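Local coordinates for protein tyrocidine synthase 2 (Brevibacillus parabrevis, PDB 6TA8) that carries a condensation domain, a two-lobed alpha/beta fold shared by a family of large multidomain synthases, at residues Val147-Thr152 with Asp156-Ala161; Tyr341-Thr346 with Ile463-Ala468; Gln41-Ala46 with Glu416-Leu421; Lys290-Thr295 with Ile448-Asp453. One frame throughout, in Å; residues are numbered along the deposited sequence.

Interaction 1 of 4, residues Val147-Thr152 with Asp156-Ala161; sequences VALFAT and DHLLVA
With CG beside the backbone N in both (chi1 -56° in F150, -59° in H157), each aromatic side chain leans back toward its own backbone N; because the strands run antiparallel, the two rings diverge from F150 CB and H157 CB, which lie 4.0 Å apart. F150 swings toward L159, whose CB meets CE2 at the ring edge, in plane, at 3.9 Å. H157 swings toward T152 and turns the CD2 edge of its imidazole to OG1. T152 OG1 is held by D154 and G155 of the turn, H157 ND1 by S403 OG beyond the hairpin. Two reciprocal backbone pairs fix the register. A148 N reaches L159 O at 2.8 Å, and F150 N meets H157 O at 2.6 Å in an almost straight bond (179°). The other face carries V147, L149, L158 and D156: V147 CG1 lies 3.7 Å from L158 CD1, and L149 CD1 lies 3.8 Å from D156 CB. D156 OD2 is bonded to F67 N. Helix 69-82 packs on this side, helix 122-134 on the side of A148 and F150. Alternating hydrogen-bonded and non-hydrogen-bonded pairs, with three residues between the segments, make this a beta hairpin inside a mixed sheet.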
# COMPACT_ATOMS: atom_id res chain seq x y z
N VAL A 147 9.56 4.27 16.81
CA VAL A 147 10.84 4.68 16.23
C VAL A 147 11.95 3.97 17.00
O VAL A 147 12.00 4.04 18.23
CB VAL A 147 11.03 6.20 16.28
CG1 VAL A 147 12.28 6.61 15.53
CG2 VAL A 147 9.80 6.90 15.70
N ALA A 148 12.84 3.31 16.27
CA ALA A 148 13.93 2.55 16.87
C ALA A 148 15.25 2.95 16.23
O ALA A 148 15.36 2.97 15.00
CB ALA A 148 13.71 1.04 16.72
N LEU A 149 16.24 3.28 17.05
CA LEU A 149 17.56 3.68 16.60
C LEU A 149 18.56 2.60 16.99
O LEU A 149 18.72 2.30 18.17
CB LEU A 149 17.96 5.03 17.19
CG LEU A 149 19.38 5.51 16.89
CD1 LEU A 149 19.61 5.64 15.40
CD2 LEU A 149 19.66 6.83 17.60
N PHE A 150 19.22 2.02 15.99
CA PHE A 150 20.22 0.98 16.20
C PHE A 150 21.59 1.54 15.81
O PHE A 150 21.88 1.72 14.63
CB PHE A 150 19.89 -0.27 15.38
CG PHE A 150 18.52 -0.83 15.64
CD1 PHE A 150 18.31 -1.72 16.67
CD2 PHE A 150 17.45 -0.46 14.85
CE1 PHE A 150 17.05 -2.24 16.92
CE2 PHE A 150 16.19 -0.97 15.09
CZ PHE A 150 15.99 -1.86 16.12
N ALA A 151 22.42 1.81 16.82
CA ALA A 151 23.75 2.36 16.60
C ALA A 151 24.76 1.22 16.55
O ALA A 151 24.94 0.50 17.54
CB ALA A 151 24.11 3.36 17.69
N THR A 152 25.43 1.06 15.41
CA THR A 152 26.46 0.06 15.23
C THR A 152 27.78 0.75 14.90
O THR A 152 27.88 1.98 14.87
CB THR A 152 26.08 -0.94 14.14
OG1 THR A 152 25.78 -0.24 12.92
CG2 THR A 152 24.87 -1.75 14.56
N ASP A 156 24.40 4.29 11.91
CA ASP A 156 23.19 4.18 12.72
C ASP A 156 22.02 3.79 11.84
O ASP A 156 21.82 4.37 10.77
CB ASP A 156 22.89 5.50 13.45
CG ASP A 156 23.87 5.79 14.57
OD1 ASP A 156 24.76 4.95 14.82
OD2 ASP A 156 23.75 6.86 15.20
N HIS A 157 21.25 2.80 12.29
CA HIS A 157 20.05 2.36 11.59
C HIS A 157 18.82 2.87 12.34
O HIS A 157 18.76 2.78 13.57
CB HIS A 157 20.00 0.83 11.49
CG HIS A 157 21.17 0.24 10.77
ND1 HIS A 157 21.20 0.09 9.40
CD2 HIS A 157 22.35 -0.25 11.22
CE1 HIS A 157 22.34 -0.46 9.04
NE2 HIS A 157 23.06 -0.68 10.12
N LEU A 158 17.86 3.41 11.60
CA LEU A 158 16.65 3.99 12.17
C LEU A 158 15.44 3.26 11.61
O LEU A 158 15.17 3.34 10.41
CB LEU A 158 16.57 5.49 11.89
CG LEU A 158 15.47 6.25 12.63
CD1 LEU A 158 15.72 6.24 14.13
CD2 LEU A 158 15.34 7.67 12.10
N LEU A 159 14.71 2.57 12.48
CA LEU A 159 13.50 1.85 12.10
C LEU A 159 12.29 2.69 12.46
O LEU A 159 12.21 3.23 13.57
CB LEU A 159 13.43 0.49 12.80
CG LEU A 159 12.13 -0.29 12.66
CD1 LEU A 159 11.89 -0.69 11.21
CD2 LEU A 159 12.15 -1.52 13.55
N VAL A 160 11.35 2.81 11.53
CA VAL A 160 10.12 3.58 11.72
C VAL A 160 8.96 2.67 11.33
O VAL A 160 8.69 2.47 10.14
CB VAL A 160 10.10 4.87 10.90
CG1 VAL A 160 8.80 5.63 11.13
CG2 VAL A 160 11.30 5.75 11.26
N ALA A 161 8.28 2.11 12.33
CA ALA A 161 7.16 1.20 12.11
C ALA A 161 5.86 1.88 12.53
O ALA A 161 5.76 2.39 13.65
CB ALA A 161 7.35 -0.10 12.88

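Interaction 2 of 4, residues Tyr341-Thr346 with Ile463-Ala468; sequences YQIKQT and IEHCMA
I343 and C466 bring their segments closest, yet their CA atoms stay 10.0 Å apart, so the two helical backbones meet through side-chain ends alone. Both residues, with H465, point their CB atoms toward the opposite segment. I343 does the reaching: its CG1 branch lies beside the backbone N (chi1 -58°) and then runs extended (chi2 172°), which carries CD1 to the far end of the side chain. This methyl touches two groups. It lies 4.0 Å from C466 SG, an apolar contact, and 4.2 Å from H465 CD2, where it comes up at the edge of the imidazole, near the ring plane. The I343 and H465 side chains run alongside each other with opposite headings, and the ring offers carbon here while its NE2 is engaged by Y273 OH. That bond probably steadies the imidazole beside the methyl. No hydrogen bond crosses the contact, and only 71 Å² is buried between the segments, which marks it as a small apolar touch. Around it, helix 270-273 supplies Y273, which also packs on C466, while the loop residue V269 adjoins C466 too. T283 of helix 277-293 supports I343, so the contact joins helix 339-351 to the C-terminal part of helix 445-466, with the other two helices alongside.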
# COMPACT_ATOMS: atom_id res chain seq x y z
N TYR A 341 -3.31 -5.15 -30.20
CA TYR A 341 -4.71 -5.21 -29.80
C TYR A 341 -4.86 -5.53 -28.32
O TYR A 341 -5.85 -5.14 -27.69
CB TYR A 341 -5.45 -6.24 -30.65
CG TYR A 341 -6.82 -6.64 -30.14
CD1 TYR A 341 -7.91 -5.80 -30.31
CD2 TYR A 341 -7.02 -7.86 -29.51
CE1 TYR A 341 -9.16 -6.15 -29.85
CE2 TYR A 341 -8.27 -8.22 -29.05
CZ TYR A 341 -9.34 -7.37 -29.22
OH TYR A 341 -10.58 -7.73 -28.76
N GLN A 342 -3.88 -6.23 -27.73
CA GLN A 342 -3.96 -6.58 -26.31
C GLN A 342 -3.72 -5.36 -25.43
O GLN A 342 -4.45 -5.14 -24.45
CB GLN A 342 -2.95 -7.68 -25.99
CG GLN A 342 -3.15 -8.31 -24.62
CD GLN A 342 -4.33 -9.25 -24.57
OE1 GLN A 342 -4.66 -9.90 -25.57
NE2 GLN A 342 -4.98 -9.33 -23.42
N ILE A 343 -2.71 -4.56 -25.75
CA ILE A 343 -2.42 -3.37 -24.96
C ILE A 343 -3.55 -2.35 -25.08
O ILE A 343 -3.99 -1.77 -24.08
CB ILE A 343 -1.07 -2.76 -25.37
CG1 ILE A 343 0.05 -3.79 -25.21
CG2 ILE A 343 -0.76 -1.52 -24.54
CD1 ILE A 343 1.38 -3.34 -25.77
N LYS A 344 -4.05 -2.13 -26.29
CA LYS A 344 -5.18 -1.22 -26.46
C LYS A 344 -6.43 -1.74 -25.76
O LYS A 344 -7.26 -0.95 -25.31
CB LYS A 344 -5.47 -1.00 -27.95
CG LYS A 344 -4.29 -0.46 -28.74
CD LYS A 344 -4.65 -0.29 -30.20
CE LYS A 344 -3.54 0.41 -30.97
NZ LYS A 344 -4.05 1.09 -32.19
N GLN A 345 -6.58 -3.07 -25.67
CA GLN A 345 -7.72 -3.64 -24.96
C GLN A 345 -7.67 -3.30 -23.48
O GLN A 345 -8.67 -2.88 -22.89
CB GLN A 345 -7.76 -5.15 -25.17
CG GLN A 345 -8.60 -5.90 -24.15
CD GLN A 345 -10.02 -6.12 -24.62
OE1 GLN A 345 -10.30 -6.08 -25.82
NE2 GLN A 345 -10.92 -6.35 -23.68
N THR A 346 -6.50 -3.47 -22.86
CA THR A 346 -6.37 -3.20 -21.43
C THR A 346 -6.32 -1.70 -21.15
O THR A 346 -6.91 -1.23 -20.17
CB THR A 346 -5.12 -3.90 -20.89
OG1 THR A 346 -5.30 -5.31 -20.94
CG2 THR A 346 -4.84 -3.48 -19.45
N ILE A 463 8.20 -4.13 -24.02
CA ILE A 463 9.12 -3.01 -24.17
C ILE A 463 9.88 -3.11 -25.49
O ILE A 463 10.19 -2.09 -26.11
CB ILE A 463 10.08 -2.92 -22.97
CG1 ILE A 463 10.88 -4.22 -22.82
CG2 ILE A 463 9.30 -2.63 -21.70
CD1 ILE A 463 12.32 -4.00 -22.39
N GLU A 464 10.20 -4.33 -25.94
CA GLU A 464 10.85 -4.50 -27.23
C GLU A 464 9.88 -4.36 -28.39
O GLU A 464 10.32 -4.06 -29.51
CB GLU A 464 11.55 -5.86 -27.28
CG GLU A 464 12.69 -6.00 -26.29
CD GLU A 464 13.19 -7.42 -26.17
OE1 GLU A 464 13.27 -8.12 -27.20
OE2 GLU A 464 13.51 -7.85 -25.04
N HIS A 465 8.59 -4.57 -28.16
CA HIS A 465 7.59 -4.33 -29.20
C HIS A 465 7.21 -2.85 -29.27
O HIS A 465 7.03 -2.30 -30.36
CB HIS A 465 6.35 -5.19 -28.96
CG HIS A 465 5.09 -4.60 -29.52
ND1 HIS A 465 4.83 -4.56 -30.87
CD2 HIS A 465 4.02 -4.04 -28.91
CE1 HIS A 465 3.65 -4.00 -31.07
NE2 HIS A 465 3.14 -3.67 -29.90
N CYS A 466 7.10 -2.20 -28.11
CA CYS A 466 6.75 -0.78 -28.07
C CYS A 466 7.91 0.12 -28.46
O CYS A 466 7.67 1.28 -28.83
CB CYS A 466 6.25 -0.40 -26.67
SG CYS A 466 4.66 -1.13 -26.23
N MET A 467 9.15 -0.37 -28.39
CA MET A 467 10.29 0.42 -28.84
C MET A 467 10.49 0.33 -30.34
O MET A 467 11.14 1.22 -30.92
CB MET A 467 11.56 -0.03 -28.12
CG MET A 467 11.91 0.81 -26.90
SD MET A 467 13.30 0.14 -25.98
CE MET A 467 14.46 -0.20 -27.31
N ALA A 468 9.96 -0.70 -30.99
CA ALA A 468 10.05 -0.80 -32.44
C ALA A 468 9.02 0.08 -33.14
O ALA A 468 9.26 0.54 -34.26
CB ALA A 468 9.89 -2.26 -32.88

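Interaction 3 of 4, residues Gln41-Ala46 with Glu416-Leu421; sequences QKWFFA and ERVFLL
The shortest sound polar bond in the two segments runs from A46 N to K42 O at 3.0 Å, and it closes the helical turn from which W43 extends to V418. Nothing comparable spans the gap, where the meeting is between carbons. W43 holds CG anti to the backbone N (chi1 166°), which sends the indole outward, and its CZ2 reaches V418 CG1 at 4.0 Å. The methyl arrives at the indole edge, near the ring plane, and the indole and the valine, coming from opposing segments, overlap alongside rather than end on. F419 takes a lesser share, with its CE2 4.5 Å from W43 CZ2. V418 CG1 has a second neighbour inside its own segment: it stands 4.0 Å above one face of the F419 ring, offset toward the rim. One methyl therefore fills the place between an indole edge and a phenyl face. The bend of the loop has polar support of its own, although R417 NH2 to L420 O is a weak bond (3.1 Å, 122° at the hydrogen). R417 NH1 is bonded to T250 OG1, and E416 OE2 to T50 OG1. On the helix side, N47 ND2 bonds to W43 O, and the same asparagine touches V418. The contact thus links helix 39-46 to the loop leading into strand 421-428. With 95 Å² buried between the segments and V418 exposed, its chemistry is that of weak dispersion: shape and proximity count, no directional bond fixes the pairing, and the polar hold on the loop comes from E416 and R417 instead.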
# COMPACT_ATOMS: atom_id res chain seq x y z
N GLN A 41 -10.63 1.19 6.00
CA GLN A 41 -10.56 0.93 7.43
C GLN A 41 -11.64 -0.05 7.87
O GLN A 41 -11.39 -0.92 8.71
CB GLN A 41 -10.67 2.24 8.21
CG GLN A 41 -9.41 3.09 8.17
CD GLN A 41 -9.61 4.46 8.78
OE1 GLN A 41 -10.73 4.98 8.82
NE2 GLN A 41 -8.53 5.05 9.27
N LYS A 42 -12.84 0.07 7.31
CA LYS A 42 -13.90 -0.89 7.59
C LYS A 42 -13.52 -2.28 7.09
O LYS A 42 -13.82 -3.29 7.74
CB LYS A 42 -15.21 -0.44 6.95
CG LYS A 42 -16.12 0.37 7.86
CD LYS A 42 -17.53 0.44 7.29
CE LYS A 42 -18.51 1.07 8.27
NZ LYS A 42 -18.27 2.53 8.41
N TRP A 43 -12.87 -2.35 5.93
CA TRP A 43 -12.45 -3.64 5.39
C TRP A 43 -11.43 -4.33 6.28
O TRP A 43 -11.39 -5.56 6.35
CB TRP A 43 -11.89 -3.44 3.98
CG TRP A 43 -11.13 -4.62 3.44
CD1 TRP A 43 -11.64 -5.68 2.75
CD2 TRP A 43 -9.72 -4.85 3.54
NE1 TRP A 43 -10.64 -6.56 2.42
CE2 TRP A 43 -9.45 -6.08 2.90
CE3 TRP A 43 -8.66 -4.15 4.13
CZ2 TRP A 43 -8.17 -6.61 2.81
CZ3 TRP A 43 -7.39 -4.68 4.04
CH2 TRP A 43 -7.15 -5.90 3.39
N PHE A 44 -10.60 -3.55 6.98
CA PHE A 44 -9.60 -4.14 7.87
C PHE A 44 -10.25 -4.80 9.07
O PHE A 44 -9.84 -5.90 9.48
CB PHE A 44 -8.60 -3.07 8.31
CG PHE A 44 -7.65 -3.53 9.38
CD1 PHE A 44 -6.54 -4.29 9.07
CD2 PHE A 44 -7.88 -3.18 10.71
CE1 PHE A 44 -5.67 -4.70 10.06
CE2 PHE A 44 -7.01 -3.60 11.70
CZ PHE A 44 -5.90 -4.36 11.38
N PHE A 45 -11.26 -4.16 9.66
CA PHE A 45 -11.91 -4.71 10.84
C PHE A 45 -12.87 -5.84 10.49
O PHE A 45 -13.03 -6.78 11.27
CB PHE A 45 -12.66 -3.61 11.59
CG PHE A 45 -11.75 -2.64 12.29
CD1 PHE A 45 -11.04 -3.03 13.42
CD2 PHE A 45 -11.60 -1.35 11.82
CE1 PHE A 45 -10.20 -2.14 14.06
CE2 PHE A 45 -10.76 -0.46 12.46
CZ PHE A 45 -10.06 -0.85 13.58
N ALA A 46 -13.52 -5.77 9.32
CA ALA A 46 -14.42 -6.84 8.90
C ALA A 46 -13.69 -8.15 8.66
O ALA A 46 -14.31 -9.21 8.71
CB ALA A 46 -15.18 -6.43 7.64
N GLU A 416 -4.34 -13.94 9.25
CA GLU A 416 -4.88 -14.70 8.13
C GLU A 416 -4.61 -13.98 6.81
O GLU A 416 -4.71 -12.76 6.72
CB GLU A 416 -6.38 -14.92 8.31
CG GLU A 416 -6.75 -15.71 9.56
CD GLU A 416 -6.81 -14.85 10.81
OE1 GLU A 416 -6.56 -13.63 10.71
OE2 GLU A 416 -7.10 -15.40 11.89
N ARG A 417 -4.27 -14.76 5.79
CA ARG A 417 -4.09 -14.22 4.45
C ARG A 417 -5.45 -13.96 3.81
O ARG A 417 -6.39 -14.74 3.96
CB ARG A 417 -3.28 -15.19 3.58
CG ARG A 417 -1.81 -15.27 3.95
CD ARG A 417 -1.08 -16.29 3.09
NE ARG A 417 -1.38 -16.11 1.67
CZ ARG A 417 -0.72 -15.28 0.87
NH1 ARG A 417 0.28 -14.55 1.34
NH2 ARG A 417 -1.05 -15.18 -0.41
N VAL A 418 -5.54 -12.84 3.08
CA VAL A 418 -6.78 -12.44 2.43
C VAL A 418 -6.79 -12.81 0.96
O VAL A 418 -7.80 -13.29 0.44
CB VAL A 418 -7.02 -10.93 2.63
CG1 VAL A 418 -8.26 -10.48 1.88
CG2 VAL A 418 -7.14 -10.61 4.11
N PHE A 419 -5.66 -12.62 0.27
CA PHE A 419 -5.56 -12.88 -1.16
C PHE A 419 -4.69 -14.09 -1.42
O PHE A 419 -3.71 -14.34 -0.70
CB PHE A 419 -4.99 -11.66 -1.89
CG PHE A 419 -5.90 -10.46 -1.84
CD1 PHE A 419 -7.02 -10.40 -2.65
CD2 PHE A 419 -5.63 -9.40 -0.99
CE1 PHE A 419 -7.86 -9.30 -2.61
CE2 PHE A 419 -6.46 -8.30 -0.95
CZ PHE A 419 -7.58 -8.25 -1.76
N LEU A 420 -5.05 -14.86 -2.45
CA LEU A 420 -4.27 -16.04 -2.81
C LEU A 420 -2.88 -15.66 -3.32
O LEU A 420 -1.92 -16.41 -3.12
CB LEU A 420 -5.03 -16.85 -3.86
CG LEU A 420 -4.49 -18.24 -4.20
CD1 LEU A 420 -5.58 -19.27 -4.03
CD2 LEU A 420 -3.96 -18.25 -5.62
N LEU A 421 -2.76 -14.51 -3.99
CA LEU A 421 -1.49 -14.03 -4.50
C LEU A 421 -1.44 -12.52 -4.36
O LEU A 421 -2.35 -11.82 -4.82
CB LEU A 421 -1.29 -14.43 -5.97
CG LEU A 421 -1.12 -15.91 -6.30
CD1 LEU A 421 -1.08 -16.11 -7.81
CD2 LEU A 421 0.14 -16.47 -5.65

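Interaction 4 of 4, residues Lys290-Thr295 with Ile448-Asp453; sequences KDWAHT and IASLAD
One face of the W292 indole is taken by L451, whose CB sits 3.5 Å from the centroid of the five-membered ring and only 5° off its normal, the geometry of a CH-pi contact. At the edge, in the ring plane, S450 OG approaches CD1 at 3.8 Å. This is helix-helix packing between the C-terminal end of helix 277-293 and helix 445-466, and it is close: the CA atoms of W292 and L451 are 5.6 Å apart. W292 dominates, accounting for 109 of the 205 Å² buried between the segments. Its chi1 of 177° swings the indole away from the backbone N and lays it across the neighbouring helix. L451 is likewise extended at chi1, and both its methyls add to the contact: CD1 meets W292 CB at 3.7 Å, while CD2 lies over toward the six-membered ring, 3.9 Å from CE3. The backbone comes close too, with L451 N 3.5 Å from W292 CD1. L451 also touches A288, one turn before W292 on the same helix, and L236 packs on W292. Just after the tryptophan the helix ends, H294 being the first residue to leave helical angles, with positive phi. The indole is not held by apolar contact alone: its ring nitrogen has a partner on helix 445-466, where W292 NE1 is hydrogen-bonded to the carbonyl oxygen of T447.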
# COMPACT_ATOMS: atom_id res chain seq x y z
N LYS A 290 -2.41 -16.42 -18.19
CA LYS A 290 -2.88 -17.26 -19.28
C LYS A 290 -1.88 -18.38 -19.58
O LYS A 290 -2.27 -19.55 -19.72
CB LYS A 290 -3.13 -16.42 -20.53
CG LYS A 290 -3.55 -17.22 -21.74
CD LYS A 290 -3.80 -16.32 -22.94
CE LYS A 290 -4.16 -17.14 -24.18
NZ LYS A 290 -5.39 -17.95 -23.96
N ASP A 291 -0.60 -18.05 -19.68
CA ASP A 291 0.42 -19.07 -19.92
C ASP A 291 0.69 -19.93 -18.69
O ASP A 291 1.34 -20.97 -18.83
CB ASP A 291 1.72 -18.41 -20.37
CG ASP A 291 1.74 -18.12 -21.85
OD1 ASP A 291 1.54 -19.07 -22.65
OD2 ASP A 291 1.96 -16.95 -22.23
N TRP A 292 0.20 -19.54 -17.52
CA TRP A 292 0.48 -20.23 -16.27
C TRP A 292 -0.70 -21.05 -15.78
O TRP A 292 -0.55 -22.24 -15.46
CB TRP A 292 0.91 -19.22 -15.20
CG TRP A 292 1.16 -19.81 -13.85
CD1 TRP A 292 2.21 -20.59 -13.48
CD2 TRP A 292 0.34 -19.65 -12.69
NE1 TRP A 292 2.10 -20.93 -12.15
CE2 TRP A 292 0.95 -20.37 -11.65
CE3 TRP A 292 -0.86 -18.98 -12.43
CZ2 TRP A 292 0.42 -20.43 -10.37
CZ3 TRP A 292 -1.38 -19.04 -11.17
CH2 TRP A 292 -0.75 -19.76 -10.15
N ALA A 293 -1.89 -20.45 -15.71
CA ALA A 293 -3.09 -21.14 -15.25
C ALA A 293 -3.98 -21.61 -16.40
O ALA A 293 -4.99 -22.27 -16.14
CB ALA A 293 -3.89 -20.24 -14.30
N HIS A 294 -3.63 -21.28 -17.64
CA HIS A 294 -4.39 -21.68 -18.82
C HIS A 294 -5.84 -21.19 -18.74
O HIS A 294 -6.79 -21.96 -18.87
CB HIS A 294 -4.33 -23.19 -19.03
CG HIS A 294 -2.95 -23.71 -19.25
ND1 HIS A 294 -2.26 -24.44 -18.31
CD2 HIS A 294 -2.11 -23.60 -20.31
CE1 HIS A 294 -1.06 -24.75 -18.77
NE2 HIS A 294 -0.95 -24.25 -19.99
N THR A 295 -5.99 -19.89 -18.51
CA THR A 295 -7.28 -19.22 -18.46
C THR A 295 -7.38 -18.19 -19.58
O THR A 295 -6.44 -17.99 -20.35
CB THR A 295 -7.50 -18.56 -17.10
OG1 THR A 295 -6.74 -17.34 -17.03
CG2 THR A 295 -7.07 -19.48 -15.97
N ILE A 448 5.28 -21.06 -8.49
CA ILE A 448 5.28 -19.60 -8.47
C ILE A 448 6.37 -19.05 -9.39
O ILE A 448 6.17 -18.03 -10.06
CB ILE A 448 5.45 -19.09 -7.03
CG1 ILE A 448 4.31 -19.60 -6.15
CG2 ILE A 448 5.51 -17.57 -6.99
CD1 ILE A 448 2.94 -19.20 -6.65
N ALA A 449 7.52 -19.72 -9.45
CA ALA A 449 8.60 -19.27 -10.32
C ALA A 449 8.20 -19.34 -11.79
O ALA A 449 8.70 -18.55 -12.60
CB ALA A 449 9.86 -20.09 -10.07
N SER A 450 7.31 -20.27 -12.14
CA SER A 450 6.83 -20.35 -13.52
C SER A 450 5.99 -19.13 -13.88
O SER A 450 6.12 -18.57 -14.97
CB SER A 450 6.04 -21.64 -13.72
OG SER A 450 5.49 -21.70 -15.03
N LEU A 451 5.11 -18.71 -12.96
CA LEU A 451 4.30 -17.52 -13.21
C LEU A 451 5.14 -16.26 -13.26
O LEU A 451 4.84 -15.34 -14.03
CB LEU A 451 3.21 -17.40 -12.14
CG LEU A 451 2.34 -16.15 -12.16
CD1 LEU A 451 1.58 -16.03 -13.47
CD2 LEU A 451 1.38 -16.15 -10.97
N ALA A 452 6.20 -16.19 -12.45
CA ALA A 452 7.06 -15.01 -12.46
C ALA A 452 7.93 -14.97 -13.71
O ALA A 452 8.15 -13.89 -14.28
CB ALA A 452 7.93 -14.98 -11.21
N ASP A 453 8.43 -16.13 -14.16
CA ASP A 453 9.20 -16.16 -15.39
C ASP A 453 8.31 -15.91 -16.61
O ASP A 453 8.78 -15.36 -17.61
CB ASP A 453 9.92 -17.50 -15.53
CG ASP A 453 10.96 -17.72 -14.44
OD1 ASP A 453 11.18 -16.78 -13.64
OD2 ASP A 453 11.55 -18.81 -14.39

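In the fold
Interactions 3 and 4 meet directly: L421 CD1 lies 4.0 Å from L451 CD2, and L421 CD2 is equally far from I448 CD1, so the start of strand 421-428 packs on helix 445-466. That helix also serves interaction 2, near its C-terminal end; the centres of interactions 2 and 4 are 20 Å apart and their nearest atoms about 7 Å. Interaction 1 stands apart, its centre 29 Å from that of interaction 3 and 44 Å from that of interaction 2, on the opposite side of the chain's centre. In sequence, interaction 3 brackets the hairpin of interaction 1, while interactions 2, 3 and 4 cross one another, tying distant parts of one condensation domain together.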